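Local coordinates for Lmo2349 protein (Listeria monocytogenes, PDB 4GVO) that probably binds L-cystine or related amino acids outside the cell and delivers them to an ABC transporter for uptake, at residues 102-114 / 183-195. Sequence-based numbering, arbitrary orientation.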
# COMPACT_ATOMS: atom_id res chain seq x y z
N THR A 102 3.20 -14.53 2.74
CA THR A 102 4.01 -14.15 3.88
C THR A 102 3.54 -15.02 5.05
O THR A 102 2.35 -15.20 5.27
CB THR A 102 3.84 -12.66 4.16
OG1 THR A 102 4.39 -11.91 3.06
CG2 THR A 102 4.57 -12.24 5.45
N VAL A 103 4.50 -15.62 5.75
CA VAL A 103 4.25 -16.59 6.80
C VAL A 103 5.11 -16.30 8.03
O VAL A 103 6.01 -15.47 8.00
CB VAL A 103 4.54 -18.01 6.28
CG1 VAL A 103 3.58 -18.40 5.14
CG2 VAL A 103 6.01 -18.14 5.87
N LEU A 104 4.81 -16.97 9.13
CA LEU A 104 5.75 -16.97 10.28
C LEU A 104 7.12 -17.49 9.83
O LEU A 104 7.23 -18.41 9.03
CB LEU A 104 5.26 -17.89 11.33
CG LEU A 104 4.25 -17.50 12.28
CD1 LEU A 104 4.21 -18.69 13.29
CD2 LEU A 104 4.61 -16.18 12.98
N ASP A 105 8.18 -16.92 10.38
CA ASP A 105 9.51 -17.28 9.96
C ASP A 105 9.80 -18.77 10.13
O ASP A 105 10.54 -19.36 9.34
CB ASP A 105 10.55 -16.45 10.73
CG ASP A 105 11.92 -16.67 10.22
OD1 ASP A 105 12.26 -16.13 9.15
OD2 ASP A 105 12.65 -17.42 10.90
N SER A 106 9.17 -19.39 11.13
CA SER A 106 9.38 -20.84 11.40
C SER A 106 8.66 -21.76 10.40
O SER A 106 8.86 -22.98 10.40
CB SER A 106 8.94 -21.17 12.84
OG SER A 106 7.57 -20.89 13.01
N ASN A 107 7.73 -21.20 9.63
CA ASN A 107 6.84 -22.04 8.79
C ASN A 107 7.46 -22.25 7.41
O ASN A 107 7.69 -21.27 6.68
CB ASN A 107 5.49 -21.37 8.68
CG ASN A 107 4.41 -22.25 8.06
OD1 ASN A 107 4.69 -23.39 7.66
ND2 ASN A 107 3.19 -21.71 7.97
N ASN A 108 7.78 -23.50 7.09
CA ASN A 108 8.28 -23.88 5.78
C ASN A 108 7.31 -24.76 5.01
O ASN A 108 7.67 -25.39 4.01
CB ASN A 108 9.62 -24.55 5.95
CG ASN A 108 10.65 -23.58 6.52
OD1 ASN A 108 10.92 -22.56 5.88
ND2 ASN A 108 11.21 -23.87 7.70
N SER A 109 6.06 -24.78 5.46
CA SER A 109 5.07 -25.66 4.84
C SER A 109 4.43 -25.12 3.57
O SER A 109 3.79 -25.86 2.81
CB SER A 109 4.01 -26.06 5.84
OG SER A 109 3.12 -25.01 6.16
N ILE A 110 4.65 -23.83 3.32
CA ILE A 110 4.00 -23.14 2.18
C ILE A 110 5.06 -22.48 1.27
O ILE A 110 5.91 -21.73 1.74
CB ILE A 110 3.06 -22.03 2.72
CG1 ILE A 110 1.91 -22.63 3.49
CG2 ILE A 110 2.55 -21.14 1.60
CD1 ILE A 110 1.19 -21.70 4.46
N ASN A 111 5.00 -22.81 -0.01
CA ASN A 111 5.75 -22.12 -1.03
C ASN A 111 4.79 -21.70 -2.13
O ASN A 111 4.55 -20.52 -2.28
CB ASN A 111 6.93 -22.98 -1.53
CG ASN A 111 7.83 -22.17 -2.44
OD1 ASN A 111 7.42 -21.80 -3.50
ND2 ASN A 111 8.97 -21.72 -1.91
N SER A 112 4.22 -22.64 -2.87
CA SER A 112 3.20 -22.36 -3.86
C SER A 112 1.88 -22.00 -3.17
O SER A 112 1.58 -22.48 -2.08
CB SER A 112 2.95 -23.64 -4.65
OG SER A 112 1.93 -23.49 -5.62
N THR A 113 1.02 -21.27 -3.89
CA THR A 113 -0.36 -21.12 -3.44
C THR A 113 -1.09 -22.45 -3.38
O THR A 113 -2.08 -22.59 -2.67
CB THR A 113 -1.16 -20.13 -4.27
OG1 THR A 113 -1.12 -20.57 -5.62
CG2 THR A 113 -0.54 -18.72 -4.19
N LYS A 114 -0.63 -23.44 -4.13
CA LYS A 114 -1.25 -24.78 -4.04
C LYS A 114 -1.08 -25.35 -2.62
O LYS A 114 -1.94 -26.11 -2.16
CB LYS A 114 -0.65 -25.74 -5.08
CG LYS A 114 -0.91 -25.35 -6.53
CD LYS A 114 -0.20 -26.27 -7.52
CE LYS A 114 -0.29 -25.69 -8.89
NZ LYS A 114 -1.73 -25.51 -9.26
N ALA A 183 8.23 -9.05 18.06
CA ALA A 183 8.46 -10.44 18.46
C ALA A 183 7.97 -11.43 17.41
O ALA A 183 8.50 -12.53 17.30
CB ALA A 183 7.80 -10.73 19.81
N ILE A 184 6.97 -11.02 16.60
CA ILE A 184 6.41 -11.91 15.60
C ILE A 184 7.23 -11.66 14.33
O ILE A 184 7.09 -10.59 13.71
CB ILE A 184 4.89 -11.60 15.33
CG1 ILE A 184 4.09 -11.61 16.66
CG2 ILE A 184 4.33 -12.56 14.24
CD1 ILE A 184 2.78 -10.83 16.58
N LYS A 185 8.09 -12.60 13.95
CA LYS A 185 8.86 -12.46 12.69
C LYS A 185 8.14 -13.13 11.54
O LYS A 185 7.73 -14.30 11.63
CB LYS A 185 10.25 -13.09 12.84
CG LYS A 185 11.07 -12.59 14.01
CD LYS A 185 11.35 -11.09 13.99
CE LYS A 185 12.27 -10.76 15.17
NZ LYS A 185 12.65 -9.33 15.20
N GLU A 186 8.01 -12.38 10.46
CA GLU A 186 7.39 -12.86 9.23
C GLU A 186 8.43 -12.98 8.16
O GLU A 186 9.52 -12.39 8.22
CB GLU A 186 6.35 -11.87 8.78
CG GLU A 186 5.18 -11.77 9.74
CD GLU A 186 4.15 -10.73 9.32
OE1 GLU A 186 4.28 -10.17 8.23
OE2 GLU A 186 3.25 -10.40 10.14
N LYS A 187 8.13 -13.79 7.17
CA LYS A 187 9.02 -13.91 5.98
C LYS A 187 8.15 -14.07 4.73
O LYS A 187 7.10 -14.71 4.78
CB LYS A 187 10.04 -15.03 6.12
CG LYS A 187 9.47 -16.42 6.01
CD LYS A 187 10.54 -17.48 6.18
CE LYS A 187 9.90 -18.85 6.17
NZ LYS A 187 10.91 -19.86 6.58
N VAL A 188 8.63 -13.53 3.60
CA VAL A 188 8.02 -13.84 2.30
C VAL A 188 8.48 -15.21 1.84
O VAL A 188 9.62 -15.65 2.13
CB VAL A 188 8.34 -12.74 1.23
CG1 VAL A 188 7.73 -11.41 1.65
CG2 VAL A 188 9.84 -12.61 0.95
N VAL A 189 7.59 -15.91 1.14
CA VAL A 189 7.88 -17.23 0.59
C VAL A 189 7.33 -17.27 -0.82
O VAL A 189 6.39 -16.57 -1.17
CB VAL A 189 7.33 -18.39 1.43
CG1 VAL A 189 8.03 -18.46 2.78
CG2 VAL A 189 5.83 -18.33 1.58
N GLY A 190 7.86 -18.16 -1.64
CA GLY A 190 7.23 -18.44 -2.90
C GLY A 190 7.47 -17.37 -3.94
O GLY A 190 8.33 -16.47 -3.81
N ASP A 191 6.63 -17.45 -4.96
CA ASP A 191 6.81 -16.59 -6.13
C ASP A 191 6.12 -15.26 -5.96
O ASP A 191 5.19 -15.11 -5.13
CB ASP A 191 6.31 -17.30 -7.37
CG ASP A 191 7.16 -18.55 -7.72
OD1 ASP A 191 8.36 -18.61 -7.31
OD2 ASP A 191 6.59 -19.45 -8.35
N VAL A 192 6.57 -14.27 -6.71
CA VAL A 192 5.87 -12.99 -6.76
C VAL A 192 4.54 -13.17 -7.49
O VAL A 192 4.50 -13.64 -8.63
CB VAL A 192 6.75 -11.93 -7.42
CG1 VAL A 192 6.01 -10.60 -7.63
CG2 VAL A 192 8.01 -11.70 -6.63
N LEU A 193 3.44 -12.85 -6.79
CA LEU A 193 2.09 -13.07 -7.25
C LEU A 193 1.50 -11.88 -7.97
O LEU A 193 0.50 -12.03 -8.67
CB LEU A 193 1.19 -13.45 -6.07
CG LEU A 193 1.62 -14.70 -5.25
CD1 LEU A 193 0.71 -14.83 -4.02
CD2 LEU A 193 1.69 -15.97 -6.10
N SER A 194 2.10 -10.72 -7.78
CA SER A 194 1.68 -9.49 -8.43
C SER A 194 2.86 -8.53 -8.33
O SER A 194 3.53 -8.50 -7.31
CB SER A 194 0.46 -8.91 -7.67
OG SER A 194 0.09 -7.61 -8.16
N ASN A 195 3.07 -7.73 -9.38
CA ASN A 195 4.18 -6.79 -9.41
C ASN A 195 3.72 -5.40 -9.91
O ASN A 195 4.35 -4.79 -10.77
CB ASN A 195 5.35 -7.30 -10.27
CG ASN A 195 6.63 -6.53 -10.02
OD1 ASN A 195 6.80 -5.89 -8.96
ND2 ASN A 195 7.51 -6.54 -10.99
O HOH W 1 11.97 -13.36 8.82
O HOH W 2 3.63 -18.57 -3.98
O HOH W 3 5.77 -20.39 -5.41
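V103 and K187 are joined by two backbone hydrogen bonds, V103 N to K187 O at 2.9 Å and K187 N to V103 O at 2.8 Å. Just beyond, D105 N reaches K185 O at 2.9 Å, but from 36° above that carbonyl's plane. The ammonium of K187 holds the type I turn L104-N107 and N108 just after it. Its NZ donates to D105 O at 2.8 Å and to N108 OD1, again at 2.8 Å. CG of K187 lies between its own backbone N and carbonyl carbon (chi1 73°), and the chain then runs extended past D105 to these acceptors. The carboxylate of D105 stays beside this chain, and a water joins its OD1 to E186 O. N107 OD1 accepts from S109 N, an Asx turn, and also from S109 OG. Strands 95-104 and 186-189 are antiparallel neighbours in the central sheet of one lobe of this family 3 solute-binding protein, with the E186 side chain about 11 Å from a bound histidine. V189 points toward 102-114, and V103 CG2 meets its CG1 at 3.7 Å, the two side chains at about a right angle. V189 CG2 lies against the backbone oxygen of I110. L104 CD2 packs on I184 CG2. At the far end, T113 and L193 meet tip to tip through methyls, beside helix 128-139. One water donates to N111 O and another to N111 OD1, and each accepts only a weak bond from D191 N.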